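Local coordinates for muramidase (Sodiomyces alcalophilus, PDB 6ZM8), which hydrolyses peptidoglycan as a fungal lysozyme of glycoside hydrolase family 25, cleaving the glycan strands of bacterial cell walls, at residues 17-22 against 183-188; 59-64 against 98-103; 71-76 against 118-123; 132-137 against 153-158. All coordinates share one frame; numbering follows the deposited sequence.

Contact 1: residues 17-22 against 183-188; sequences ARAYAN and DKYPQG
Asn22 and Tyr185 share one polar partner. Asn22 ND2 and Tyr185 OH both hydrogen-bond Asp24 OD2, so a single carboxylate oxygen is gripped from both segments. The two side chains reach toward each other tip to tip, with Asn22 ND2 4.0 Å from Tyr185 OH. The amide and ring planes are 81° apart. The same hydroxyl presses on the helix, with Tyr185 OH 3.2 Å from Ala19 CB. Tyr185 also stacks on Phe5.

The helix 16-22 follows the first strand of the TIM barrel. The 183-188 loop links strands 178-182 and 190-194, an antiparallel pair in that barrel. Within it, a type I beta turn runs from Tyr185 to Gly188 and brings Pro186 and Gln187 up to the helix.

The Arg18 and Gln187 side chains run antiparallel alongside each other, their guanidinium and amide planes stacked 9° apart. CG of Gln187 is anti to the carbonyl carbon (chi1 -61°) and lies over the centre of the guanidinium, 3.6 Å from Arg18 CZ. Gln187 NE2 sits 3.6 Å from Arg18 CD. Gln187 OE1 is held by a hydrogen bond from Asp15 N. Pro186 CB comes obliquely to the Arg18 guanidinium, 4.1 Å from NH1.

Contact 2: residues 59-64 against 98-103; sequences YHFAQP and YNPNGA
Phe61 and Pro100 reach toward each other tip to tip. The ring atom Phe61 CE1 is 3.7 Å from Pro100 CD. The approach is oblique to the Phe61 ring. Tyr98 O sits at the edge of that ring, near its plane, 3.9 Å from Phe61 CZ. CG of Phe61 stands anti to the backbone N (chi1 -169°), on a CB that points toward the 98-103 loop. An alanine in place of Phe61 would probably leave the Pro100 ring without its packing partner and open a gap beside the Tyr98 carbonyl.

Beside this packing, Gln63 meets Pro100 with its amide, and Gln63 NE2 is 3.9 Å from Pro100 CG. The other end of the amide works through a water. This water donates to Gln63 OE1 at 2.7 Å and to Asn99 OD1 at 2.7 Å.

A second shell fixes these groups. Asn99 OD1 also accepts from Asn101 N at 2.9 Å, which makes an Asx turn. Asn99 ND2 donates to Ala103 O at 2.9 Å, with Ala103 O nearly in the amide plane of Asn99. Both ends of the Asn99 amide thus shape the loop. Gln63 NE2 is held by Glu33 OE2, and the hydroxyl of Tyr98 by Asp139 and Thr137.

Both segments lie at or beyond the C-terminal ends of neighbouring parallel strands, 55-61 and 93-95, the end where TIM-barrel enzymes carry their active site. The 98-103 loop leads on to helix 110-128. Phe61 also touches Asp95 and Glu33 on the two adjoining strands, while Pro64 leans on Met113 and Trp116 of helix 110-128.

Contact 3: residues 71-76 against 118-123; sequences AQARYF and EDFVTT
CG of Phe120 (chi1 -175°) and CG of Phe76 (chi1 175°) both stand anti to the backbone N, and from there the two rings meet, Phe120 CZ against Phe76 CD2. The two side chains cross at about a right angle. Phe76 CD2 comes to the edge of the Phe120 ring, 3.8 Å from CZ. Ala73 covers a face of the same ring. Its CB makes a CH-pi contact 4.0 Å from the Phe120 ring centroid, somewhat toward the rim. The backbone is close as well, with Ala73 N 3.5 Å from Phe120 CE2. His60 meets the Phe120 ring too.

A leucine in place of Phe120 would probably leave Ala73 CB without its aromatic face and open a gap beside Phe76.

One turn further on, Thr123 CG2 packs on Ala73 CB at 3.8 Å. Its hydroxyl is spent within its own helix, where Thr123 OG1 donates to Asp119 O at 2.7 Å. That oxygen also accepts from Thr123 N, which arrives from the opposite face of the carbonyl plane.

The axes of 71-76 and 118-123 come within 8.2 Å, crossing at -39°, consistent with the small Ala73 at the crossing. Helices 69-78 and 110-128 follow successive parallel strands, and such side-by-side packing of neighbouring outer helices is characteristic of the TIM barrel.

Contact 4: residues 132-137 against 153-158; sequences PVIYTT and NRCPLW
Ile134, in parallel register with Leu157, bonds Pro156 and Trp158 through both of its backbone polar atoms. Ile134 N donates to Pro156 O at 2.9 Å, and Ile134 O accepts from Trp158 N at 2.8 Å. Thr136 N then donates to Trp158 O at 3.1 Å. Trp158 O is also met by Tyr135 CA at 3.1 Å in a CA-H...O contact. Pro132 O is different. It is buried against Cys155 CB, and no donor reaches it.

This is parallel pairing of neighbouring strands in the TIM barrel. The strands belong to a beta-alpha-beta crossover, with helix 138-145 between 133-136 and 157-160.

Tyr135 and Trp158 share one face of the sheet. Their rings are edge-to-face, with planes at 78°. CG of Trp158 is anti to the backbone N (chi1 -179°), which sets it against Tyr135 CD2. Tyr135 CD2 lies over the centre of the indole, 3.5 Å from Trp158 CD2. The polar ends are satisfied further off: Tyr135 OH bonds Gln180 OE1, and Trp158 NE1 bonds Asn192 OD1. Val133 CG1 fills in at the indole edge, 3.6 Å from Trp158 CB.

Ile134 and Leu157 point to the other face, where Ile134 CD1 packs on Cys155 CB at 3.7 Å. Thr136 OG1 is hydrogen-bonded to Ile96 O.

In the fold
From the N terminus the chain first enters contact 1 at helix 16-22. That contact closes only at 183-188, between the last two barrel strands, so the other three are nested inside its loop. Contacts 2 and 3 cross. The chain passes 59-64 and 71-76, then returns through 98-103 and 118-123. They also touch, through hydrogen bonds of Gln72 with His60 and with the Gln63 carbonyl. Contact 4 follows in series as a short loop around helix 138-145. The Glu118-Arg154 salt bridge ties it to contact 3, and Tyr98 with Thr137 ties it to contact 2. Contacts 1 and 3 lie on opposite sides of the chain's centre, their own centres about 31 Å apart.

Contact 1: residues 17-22 against 183-188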
loop_
_atom_site.group_PDB
_atom_site.type_symbol
_atom_site.label_atom_id
_atom_site.label_comp_id
_atom_site.label_asym_id
_atom_site.label_seq_id
_atom_site.Cartn_x
_atom_site.Cartn_y
_atom_site.Cartn_z
ATOM N N ALA A 17 9.268 7.059 18.067
ATOM C CA ALA A 17 8.751 7.764 19.245
ATOM C C ALA A 17 8.399 9.214 18.862
ATOM O O ALA A 17 7.330 9.735 19.263
ATOM C CB ALA A 17 9.767 7.725 20.367
ATOM N N ARG A 18 9.279 9.859 18.110
ATOM C CA ARG A 18 9.017 11.215 17.636
ATOM C C ARG A 18 7.777 11.249 16.726
ATOM O O ARG A 18 6.945 12.154 16.809
ATOM C CB ARG A 18 10.248 11.768 16.904
ATOM C CG ARG A 18 10.043 13.099 16.196
ATOM C CD ARG A 18 11.320 13.536 15.468
ATOM N NE ARG A 18 10.998 14.567 14.468
ATOM C CZ ARG A 18 11.844 15.113 13.604
ATOM N NH1 ARG A 18 11.398 16.000 12.720
ATOM N NH2 ARG A 18 13.107 14.716 13.599
ATOM N N ALA A 19 7.659 10.250 15.839
ATOM C CA ALA A 19 6.491 10.193 14.958
ATOM C C ALA A 19 5.207 10.044 15.772
ATOM O O ALA A 19 4.189 10.692 15.456
ATOM C CB ALA A 19 6.657 9.072 13.969
ATOM N N TYR A 20 5.218 9.193 16.798
ATOM C CA TYR A 20 4.003 9.033 17.601
ATOM C C TYR A 20 3.691 10.369 18.314
ATOM O O TYR A 20 2.510 10.786 18.396
ATOM C CB TYR A 20 4.190 7.883 18.610
ATOM C CG TYR A 20 2.878 7.469 19.240
ATOM C CD1 TYR A 20 2.396 8.098 20.371
ATOM C CD2 TYR A 20 2.149 6.450 18.694
ATOM C CE1 TYR A 20 1.188 7.766 20.912
ATOM C CE2 TYR A 20 0.942 6.077 19.250
ATOM C CZ TYR A 20 0.453 6.743 20.349
ATOM O OH TYR A 20 -0.750 6.402 20.908
ATOM N N ALA A 21 4.717 11.057 18.825
ATOM C CA ALA A 21 4.518 12.347 19.480
ATOM C C ALA A 21 3.949 13.392 18.506
ATOM O O ALA A 21 3.214 14.288 18.920
ATOM C CB ALA A 21 5.819 12.806 20.114
ATOM N N ASN A 22 4.302 13.285 17.233
ATOM C CA ASN A 22 3.758 14.160 16.197
ATOM C C ASN A 22 2.263 13.935 15.983
ATOM O O ASN A 22 1.596 14.763 15.369
ATOM C CB ASN A 22 4.514 13.891 14.885
ATOM C CG ASN A 22 4.233 14.907 13.799
ATOM O OD1 ASN A 22 4.303 16.121 14.032
ATOM N ND2 ASN A 22 3.971 14.434 12.583
ATOM N N ASP A 183 4.828 14.167 -0.278
ATOM C CA ASP A 183 6.062 13.395 -0.162
ATOM C C ASP A 183 7.067 14.085 0.761
ATOM O O ASP A 183 8.299 13.999 0.539
ATOM C CB ASP A 183 6.654 13.037 -1.501
ATOM C CG ASP A 183 7.017 14.206 -2.384
ATOM O OD1 ASP A 183 6.869 15.346 -1.969
ATOM O OD2 ASP A 183 7.481 13.951 -3.521
ATOM N N LYS A 184 6.540 14.715 1.810
ATOM C CA LYS A 184 7.304 15.598 2.685
ATOM C C LYS A 184 7.043 15.261 4.150
ATOM O O LYS A 184 6.949 16.158 4.994
ATOM C CB LYS A 184 6.984 17.066 2.399
ATOM C CG LYS A 184 7.260 17.539 1.006
ATOM C CD LYS A 184 6.703 18.924 0.776
ATOM C CE LYS A 184 7.153 19.513 -0.535
ATOM N NZ LYS A 184 6.514 20.814 -0.779
ATOM N N TYR A 185 7.000 13.982 4.499
ATOM C CA TYR A 185 6.958 13.637 5.919
ATOM C C TYR A 185 8.169 14.286 6.584
ATOM O O TYR A 185 9.276 14.262 6.019
ATOM C CB TYR A 185 6.986 12.112 6.095
ATOM C CG TYR A 185 6.754 11.717 7.527
ATOM C CD1 TYR A 185 5.477 11.849 8.062
ATOM C CD2 TYR A 185 7.779 11.309 8.363
ATOM C CE1 TYR A 185 5.224 11.659 9.408
ATOM C CE2 TYR A 185 7.548 11.115 9.729
ATOM C CZ TYR A 185 6.265 11.320 10.254
ATOM O OH TYR A 185 6.086 11.166 11.600
ATOM N N PRO A 186 8.048 14.837 7.811
ATOM C CA PRO A 186 9.163 15.660 8.342
ATOM C C PRO A 186 10.466 14.909 8.519
ATOM O O PRO A 186 11.527 15.524 8.411
ATOM C CB PRO A 186 8.628 16.188 9.667
ATOM C CG PRO A 186 7.402 15.372 9.981
ATOM C CD PRO A 186 6.852 15.005 8.640
ATOM N N GLN A 187 10.403 13.623 8.817
ATOM C CA GLN A 187 11.606 12.794 8.979
ATOM C C GLN A 187 12.015 12.102 7.689
ATOM O O GLN A 187 12.959 11.304 7.735
ATOM C CB GLN A 187 11.395 11.735 10.063
ATOM C CG GLN A 187 11.098 12.328 11.443
ATOM C CD GLN A 187 11.167 11.239 12.472
ATOM O OE1 GLN A 187 12.182 10.544 12.587
ATOM N NE2 GLN A 187 10.090 11.021 13.221
ATOM N N GLY A 188 11.338 12.386 6.584
ATOM C CA GLY A 188 11.543 11.691 5.332
ATOM C C GLY A 188 10.417 10.677 5.108
ATOM O O GLY A 188 10.033 9.956 6.033
#

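Contact 2: residues 59-64 against 98-103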
loop_
_atom_site.group_PDB
_atom_site.type_symbol
_atom_site.label_atom_id
_atom_site.label_comp_id
_atom_site.label_asym_id
_atom_site.label_seq_id
_atom_site.Cartn_x
_atom_site.Cartn_y
_atom_site.Cartn_z
ATOM N N TYR A 59 4.187 -2.798 2.067
ATOM C CA TYR A 59 3.740 -2.673 0.681
ATOM C C TYR A 59 4.723 -3.320 -0.278
ATOM O O TYR A 59 5.934 -3.518 0.018
ATOM C CB TYR A 59 3.382 -1.232 0.289
ATOM C CG TYR A 59 4.511 -0.247 0.136
ATOM C CD1 TYR A 59 5.185 -0.097 -1.063
ATOM C CD2 TYR A 59 4.862 0.608 1.190
ATOM C CE1 TYR A 59 6.159 0.882 -1.242
ATOM C CE2 TYR A 59 5.842 1.592 1.039
ATOM C CZ TYR A 59 6.482 1.723 -0.196
ATOM O OH TYR A 59 7.445 2.690 -0.367
ATOM N N HIS A 60 4.176 -3.666 -1.446
ATOM C CA HIS A 60 4.889 -4.348 -2.528
ATOM C C HIS A 60 4.837 -3.481 -3.766
ATOM O O HIS A 60 3.743 -3.081 -4.209
ATOM C CB HIS A 60 4.134 -5.662 -2.855
ATOM C CG HIS A 60 4.749 -6.371 -4.022
ATOM N ND1 HIS A 60 5.937 -7.083 -3.878
ATOM C CD2 HIS A 60 4.362 -6.394 -5.325
ATOM C CE1 HIS A 60 6.220 -7.546 -5.081
ATOM N NE2 HIS A 60 5.313 -7.126 -5.991
ATOM N N PHE A 61 5.994 -3.203 -4.383
ATOM C CA PHE A 61 6.020 -2.481 -5.653
ATOM C C PHE A 61 5.852 -3.476 -6.804
ATOM O O PHE A 61 6.736 -4.315 -7.075
ATOM C CB PHE A 61 7.290 -1.643 -5.806
ATOM C CG PHE A 61 7.191 -0.705 -6.991
ATOM C CD1 PHE A 61 7.418 -1.122 -8.296
ATOM C CD2 PHE A 61 6.756 0.583 -6.798
ATOM C CE1 PHE A 61 7.223 -0.260 -9.376
ATOM C CE2 PHE A 61 6.588 1.447 -7.862
ATOM C CZ PHE A 61 6.815 1.031 -9.153
ATOM N N ALA A 62 4.699 -3.393 -7.469
ATOM C CA ALA A 62 4.359 -4.300 -8.547
ATOM C C ALA A 62 5.287 -4.118 -9.761
ATOM O O ALA A 62 5.575 -2.999 -10.173
ATOM C CB ALA A 62 2.950 -4.033 -9.013
ATOM N N GLN A 63 5.627 -5.263 -10.360
ATOM C CA GLN A 63 6.360 -5.298 -11.636
ATOM C C GLN A 63 5.591 -6.212 -12.581
ATOM O O GLN A 63 5.926 -7.400 -12.711
ATOM C CB GLN A 63 7.809 -5.752 -11.416
ATOM C CG GLN A 63 8.650 -4.669 -10.760
ATOM C CD GLN A 63 9.013 -3.515 -11.687
ATOM O OE1 GLN A 63 8.659 -3.524 -12.870
ATOM N NE2 GLN A 63 9.718 -2.530 -11.136
ATOM N N PRO A 64 4.523 -5.726 -13.210
ATOM C CA PRO A 64 3.591 -6.637 -13.890
ATOM C C PRO A 64 4.136 -7.360 -15.107
ATOM O O PRO A 64 3.516 -8.360 -15.508
ATOM C CB PRO A 64 2.386 -5.772 -14.257
ATOM C CG PRO A 64 2.410 -4.703 -13.163
ATOM C CD PRO A 64 3.888 -4.393 -13.013
ATOM N N TYR A 98 3.072 3.824 -12.123
ATOM C CA TYR A 98 3.907 4.071 -13.309
ATOM C C TYR A 98 5.158 3.193 -13.288
ATOM O O TYR A 98 5.941 3.169 -12.331
ATOM C CB TYR A 98 4.374 5.544 -13.334
ATOM C CG TYR A 98 3.276 6.532 -13.000
ATOM C CD1 TYR A 98 2.436 7.055 -13.979
ATOM C CD2 TYR A 98 3.062 6.922 -11.683
ATOM C CE1 TYR A 98 1.398 7.913 -13.639
ATOM C CE2 TYR A 98 2.055 7.785 -11.344
ATOM C CZ TYR A 98 1.216 8.278 -12.312
ATOM O OH TYR A 98 0.228 9.138 -11.885
ATOM N N ASN A 99 5.404 2.548 -14.427
ATOM C CA ASN A 99 6.669 1.815 -14.599
ATOM C C ASN A 99 7.863 2.748 -14.371
ATOM O O ASN A 99 7.977 3.768 -15.054
ATOM C CB ASN A 99 6.666 1.288 -16.018
ATOM C CG ASN A 99 7.862 0.417 -16.359
ATOM O OD1 ASN A 99 8.752 0.165 -15.531
ATOM N ND2 ASN A 99 7.858 -0.052 -17.602
ATOM N N PRO A 100 8.748 2.387 -13.414
ATOM C CA PRO A 100 9.785 3.269 -13.044
ATOM C C PRO A 100 10.933 2.923 -14.176
ATOM O O PRO A 100 11.606 3.800 -14.174
ATOM C CB PRO A 100 10.401 2.802 -11.718
ATOM C CG PRO A 100 9.906 1.377 -11.563
ATOM C CD PRO A 100 8.670 1.314 -12.427
ATOM N N ASN A 101 10.887 2.015 -15.150
ATOM C CA ASN A 101 12.059 1.646 -15.943
ATOM C C ASN A 101 11.679 1.743 -17.440
ATOM O O ASN A 101 12.438 1.252 -18.264
ATOM C CB ASN A 101 12.574 0.151 -15.685
ATOM C CG ASN A 101 12.810 0.166 -14.110
ATOM O OD1 ASN A 101 13.448 1.176 -13.535
ATOM N ND2 ASN A 101 12.464 -0.990 -13.430
ATOM N N GLY A 102 10.495 2.365 -17.783
ATOM C CA GLY A 102 9.990 2.253 -19.131
ATOM C C GLY A 102 8.563 2.705 -19.238
ATOM O O GLY A 102 8.065 3.462 -18.422
ATOM N N ALA A 103 7.899 2.211 -20.251
ATOM C CA ALA A 103 6.525 2.650 -20.570
ATOM C C ALA A 103 5.574 2.364 -19.404
ATOM O O ALA A 103 5.579 1.296 -18.835
ATOM C CB ALA A 103 5.993 2.001 -21.715
HETATM O O HOH W 1 10.048 -2.039 -14.685
#

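Contact 3: residues 71-76 against 118-123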
loop_
_atom_site.group_PDB
_atom_site.type_symbol
_atom_site.label_atom_id
_atom_site.label_comp_id
_atom_site.label_asym_id
_atom_site.label_seq_id
_atom_site.Cartn_x
_atom_site.Cartn_y
_atom_site.Cartn_z
ATOM N N ALA A 71 2.890 -14.929 -8.290
ATOM C CA ALA A 71 4.269 -15.090 -7.827
ATOM C C ALA A 71 4.664 -13.916 -6.947
ATOM O O ALA A 71 5.368 -14.073 -5.934
ATOM C CB ALA A 71 5.224 -15.218 -9.005
ATOM N N GLN A 72 4.243 -12.708 -7.327
ATOM C CA GLN A 72 4.600 -11.531 -6.528
ATOM C C GLN A 72 3.820 -11.493 -5.206
ATOM O O GLN A 72 4.388 -11.061 -4.196
ATOM C CB GLN A 72 4.427 -10.259 -7.361
ATOM C CG GLN A 72 5.620 -10.148 -8.313
ATOM C CD GLN A 72 5.631 -8.946 -9.227
ATOM O OE1 GLN A 72 5.382 -7.807 -8.796
ATOM N NE2 GLN A 72 5.965 -9.193 -10.472
ATOM N N ALA A 73 2.560 -11.947 -5.201
ATOM C CA ALA A 73 1.844 -12.015 -3.935
ATOM C C ALA A 73 2.505 -13.005 -2.980
ATOM O O ALA A 73 2.605 -12.733 -1.777
ATOM C CB ALA A 73 0.392 -12.412 -4.181
ATOM N N ARG A 74 2.949 -14.157 -3.494
ATOM C CA ARG A 74 3.647 -15.127 -2.643
ATOM C C ARG A 74 4.937 -14.527 -2.104
ATOM O O ARG A 74 5.278 -14.711 -0.919
ATOM C CB ARG A 74 3.979 -16.416 -3.417
ATOM C CG ARG A 74 2.804 -17.320 -3.656
ATOM C CD ARG A 74 3.190 -18.659 -4.300
ATOM N NE ARG A 74 3.458 -18.541 -5.732
ATOM C CZ ARG A 74 2.526 -18.630 -6.741
ATOM N NH1 ARG A 74 1.256 -18.750 -6.372
ATOM N NH2 ARG A 74 2.863 -18.468 -7.989
ATOM N N TYR A 75 5.713 -13.871 -2.954
ATOM C CA TYR A 75 6.989 -13.286 -2.523
ATOM C C TYR A 75 6.748 -12.226 -1.446
ATOM O O TYR A 75 7.427 -12.189 -0.418
ATOM C CB TYR A 75 7.702 -12.699 -3.737
ATOM C CG TYR A 75 9.080 -12.178 -3.439
ATOM C CD1 TYR A 75 10.102 -13.021 -3.099
ATOM C CD2 TYR A 75 9.377 -10.829 -3.526
ATOM C CE1 TYR A 75 11.403 -12.559 -2.868
ATOM C CE2 TYR A 75 10.651 -10.339 -3.295
ATOM C CZ TYR A 75 11.669 -11.206 -2.992
ATOM O OH TYR A 75 12.926 -10.702 -2.823
ATOM N N PHE A 76 5.783 -11.344 -1.688
ATOM C CA PHE A 76 5.433 -10.308 -0.714
ATOM C C PHE A 76 4.986 -10.916 0.614
ATOM O O PHE A 76 5.486 -10.536 1.685
ATOM C CB PHE A 76 4.330 -9.446 -1.330
ATOM C CG PHE A 76 3.762 -8.407 -0.415
ATOM C CD1 PHE A 76 4.567 -7.487 0.266
ATOM C CD2 PHE A 76 2.371 -8.274 -0.301
ATOM C CE1 PHE A 76 3.992 -6.473 1.018
ATOM C CE2 PHE A 76 1.808 -7.247 0.446
ATOM C CZ PHE A 76 2.621 -6.339 1.103
ATOM N N GLU A 118 -5.835 -8.970 -10.453
ATOM C CA GLU A 118 -6.721 -9.985 -9.883
ATOM C C GLU A 118 -5.922 -11.160 -9.340
ATOM O O GLU A 118 -6.214 -11.699 -8.265
ATOM C CB GLU A 118 -7.717 -10.425 -10.949
ATOM C CG GLU A 118 -8.715 -11.477 -10.443
ATOM C CD GLU A 118 -9.641 -10.944 -9.377
ATOM O OE1 GLU A 118 -10.410 -10.014 -9.660
ATOM O OE2 GLU A 118 -9.519 -11.374 -8.227
ATOM N N ASP A 119 -4.917 -11.610 -10.101
ATOM C CA ASP A 119 -4.106 -12.733 -9.656
ATOM C C ASP A 119 -3.363 -12.377 -8.355
ATOM O O ASP A 119 -3.299 -13.183 -7.417
ATOM C CB ASP A 119 -3.146 -13.131 -10.781
ATOM C CG ASP A 119 -2.502 -14.485 -10.623
ATOM O OD1 ASP A 119 -3.062 -15.356 -9.971
ATOM O OD2 ASP A 119 -1.408 -14.651 -11.248
ATOM N N PHE A 120 -2.806 -11.175 -8.288
ATOM C CA PHE A 120 -2.138 -10.749 -7.050
ATOM C C PHE A 120 -3.125 -10.726 -5.877
ATOM O O PHE A 120 -2.841 -11.263 -4.797
ATOM C CB PHE A 120 -1.489 -9.367 -7.253
ATOM C CG PHE A 120 -0.694 -8.930 -6.046
ATOM C CD1 PHE A 120 -1.315 -8.392 -4.919
ATOM C CD2 PHE A 120 0.691 -9.066 -6.037
ATOM C CE1 PHE A 120 -0.570 -8.037 -3.796
ATOM C CE2 PHE A 120 1.439 -8.681 -4.921
ATOM C CZ PHE A 120 0.804 -8.178 -3.803
ATOM N N VAL A 121 -4.258 -10.056 -6.054
ATOM C CA VAL A 121 -5.105 -9.851 -4.864
ATOM C C VAL A 121 -5.792 -11.165 -4.448
ATOM O O VAL A 121 -6.020 -11.368 -3.267
ATOM C CB VAL A 121 -6.116 -8.699 -5.044
ATOM C CG1 VAL A 121 -5.417 -7.415 -5.492
ATOM C CG2 VAL A 121 -7.231 -9.030 -6.001
ATOM N N THR A 122 -6.199 -12.018 -5.407
ATOM C CA THR A 122 -6.769 -13.307 -5.041
ATOM C C THR A 122 -5.730 -14.165 -4.332
ATOM O O THR A 122 -6.033 -14.830 -3.328
ATOM C CB THR A 122 -7.330 -13.992 -6.292
ATOM O OG1 THR A 122 -8.449 -13.268 -6.758
ATOM C CG2 THR A 122 -7.760 -15.416 -6.031
ATOM N N THR A 123 -4.505 -14.183 -4.847
ATOM C CA THR A 123 -3.452 -14.991 -4.228
ATOM C C THR A 123 -3.127 -14.474 -2.827
ATOM O O THR A 123 -3.009 -15.251 -1.871
ATOM C CB THR A 123 -2.219 -15.038 -5.128
ATOM O OG1 THR A 123 -2.578 -15.612 -6.396
ATOM C CG2 THR A 123 -1.116 -15.887 -4.517
#

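Contact 4: residues 132-137 against 153-158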
loop_
_atom_site.group_PDB
_atom_site.type_symbol
_atom_site.label_atom_id
_atom_site.label_comp_id
_atom_site.label_asym_id
_atom_site.label_seq_id
_atom_site.Cartn_x
_atom_site.Cartn_y
_atom_site.Cartn_z
ATOM N N PRO A 132 -5.794 -7.187 -0.147
ATOM C CA PRO A 132 -4.809 -6.124 -0.002
ATOM C C PRO A 132 -5.439 -4.761 -0.272
ATOM O O PRO A 132 -6.427 -4.614 -0.995
ATOM C CB PRO A 132 -3.755 -6.475 -1.035
ATOM C CG PRO A 132 -4.572 -7.136 -2.134
ATOM C CD PRO A 132 -5.645 -7.926 -1.408
ATOM N N VAL A 133 -4.787 -3.737 0.294
ATOM C CA VAL A 133 -5.008 -2.366 -0.134
ATOM C C VAL A 133 -4.388 -2.176 -1.520
ATOM O O VAL A 133 -3.356 -2.795 -1.827
ATOM C CB VAL A 133 -4.344 -1.449 0.919
ATOM C CG1 VAL A 133 -4.215 0.002 0.472
ATOM C CG2 VAL A 133 -5.123 -1.525 2.232
ATOM N N ILE A 134 -5.011 -1.341 -2.352
ATOM C CA ILE A 134 -4.420 -0.952 -3.632
ATOM C C ILE A 134 -3.992 0.509 -3.540
ATOM O O ILE A 134 -4.835 1.386 -3.301
ATOM C CB ILE A 134 -5.394 -1.177 -4.791
ATOM C CG1 ILE A 134 -5.560 -2.674 -5.031
ATOM C CG2 ILE A 134 -4.922 -0.449 -6.064
ATOM C CD1 ILE A 134 -6.637 -3.036 -6.041
ATOM N N TYR A 135 -2.687 0.743 -3.756
ATOM C CA TYR A 135 -2.126 2.094 -3.882
ATOM C C TYR A 135 -1.945 2.380 -5.369
ATOM O O TYR A 135 -1.285 1.614 -6.082
ATOM C CB TYR A 135 -0.783 2.190 -3.170
ATOM C CG TYR A 135 -0.040 3.493 -3.452
ATOM C CD1 TYR A 135 0.771 3.626 -4.579
ATOM C CD2 TYR A 135 -0.133 4.577 -2.593
ATOM C CE1 TYR A 135 1.460 4.789 -4.835
ATOM C CE2 TYR A 135 0.583 5.749 -2.814
ATOM C CZ TYR A 135 1.395 5.858 -3.950
ATOM O OH TYR A 135 2.145 6.970 -4.207
ATOM N N THR A 136 -2.522 3.488 -5.813
ATOM C CA THR A 136 -2.383 3.886 -7.209
ATOM C C THR A 136 -2.708 5.381 -7.324
ATOM O O THR A 136 -2.930 6.074 -6.331
ATOM C CB THR A 136 -3.286 2.997 -8.108
ATOM O OG1 THR A 136 -2.866 3.123 -9.471
ATOM C CG2 THR A 136 -4.759 3.309 -7.980
ATOM N N THR A 137 -2.731 5.850 -8.581
ATOM C CA THR A 137 -3.225 7.170 -8.908
ATOM C C THR A 137 -4.375 7.021 -9.888
ATOM O O THR A 137 -4.448 6.063 -10.658
ATOM C CB THR A 137 -2.141 8.072 -9.508
ATOM O OG1 THR A 137 -1.825 7.555 -10.802
ATOM C CG2 THR A 137 -0.916 8.151 -8.619
ATOM N N ASN A 153 -14.801 -3.335 -4.373
ATOM C CA ASN A 153 -15.625 -3.972 -3.324
ATOM C C ASN A 153 -14.845 -5.015 -2.499
ATOM O O ASN A 153 -15.399 -5.729 -1.661
ATOM C CB ASN A 153 -16.807 -4.675 -3.979
ATOM C CG ASN A 153 -17.737 -5.297 -2.976
ATOM O OD1 ASN A 153 -18.260 -4.631 -2.075
ATOM N ND2 ASN A 153 -17.979 -6.574 -3.141
ATOM N N ARG A 154 -13.595 -5.161 -2.767
ATOM C CA ARG A 154 -12.706 -5.977 -1.944
ATOM C C ARG A 154 -11.541 -5.195 -1.338
ATOM O O ARG A 154 -11.168 -5.428 -0.191
ATOM C CB ARG A 154 -12.119 -7.141 -2.762
ATOM C CG ARG A 154 -13.134 -8.232 -3.064
ATOM C CD ARG A 154 -12.612 -9.263 -4.055
ATOM N NE ARG A 154 -12.458 -8.658 -5.363
ATOM C CZ ARG A 154 -11.751 -9.198 -6.368
ATOM N NH1 ARG A 154 -11.114 -10.356 -6.172
ATOM N NH2 ARG A 154 -11.693 -8.605 -7.534
ATOM N N CYS A 155 -10.921 -4.351 -2.139
ATOM C CA CYS A 155 -9.596 -3.780 -1.823
ATOM C C CYS A 155 -9.747 -2.322 -1.440
ATOM O O CYS A 155 -10.109 -1.503 -2.277
ATOM C CB CYS A 155 -8.688 -3.857 -3.039
ATOM S SG CYS A 155 -8.357 -5.555 -3.565
ATOM N N PRO A 156 -9.418 -1.954 -0.191
ATOM C CA PRO A 156 -9.450 -0.541 0.166
ATOM C C PRO A 156 -8.490 0.270 -0.723
ATOM O O PRO A 156 -7.394 -0.219 -1.061
ATOM C CB PRO A 156 -8.977 -0.520 1.630
ATOM C CG PRO A 156 -9.315 -1.933 2.134
ATOM C CD PRO A 156 -9.028 -2.817 0.939
ATOM N N LEU A 157 -8.870 1.497 -1.014
ATOM C CA LEU A 157 -8.075 2.368 -1.883
ATOM C C LEU A 157 -7.133 3.248 -1.076
ATOM O O LEU A 157 -7.548 3.948 -0.148
ATOM C CB LEU A 157 -9.032 3.270 -2.669
ATOM C CG LEU A 157 -8.350 4.288 -3.599
ATOM C CD1 LEU A 157 -7.580 3.597 -4.728
ATOM C CD2 LEU A 157 -9.419 5.234 -4.150
ATOM N N TRP A 158 -5.874 3.245 -1.517
ATOM C CA TRP A 158 -4.840 4.171 -1.041
ATOM C C TRP A 158 -4.468 5.030 -2.265
ATOM O O TRP A 158 -3.763 4.577 -3.161
ATOM C CB TRP A 158 -3.670 3.383 -0.476
ATOM C CG TRP A 158 -2.544 4.183 0.076
ATOM C CD1 TRP A 158 -2.441 5.532 0.250
ATOM C CD2 TRP A 158 -1.306 3.620 0.552
ATOM N NE1 TRP A 158 -1.202 5.854 0.788
ATOM C CE2 TRP A 158 -0.491 4.694 0.970
ATOM C CE3 TRP A 158 -0.797 2.314 0.590
ATOM C CZ2 TRP A 158 0.822 4.509 1.409
ATOM C CZ3 TRP A 158 0.517 2.124 0.997
ATOM C CH2 TRP A 158 1.308 3.217 1.402
#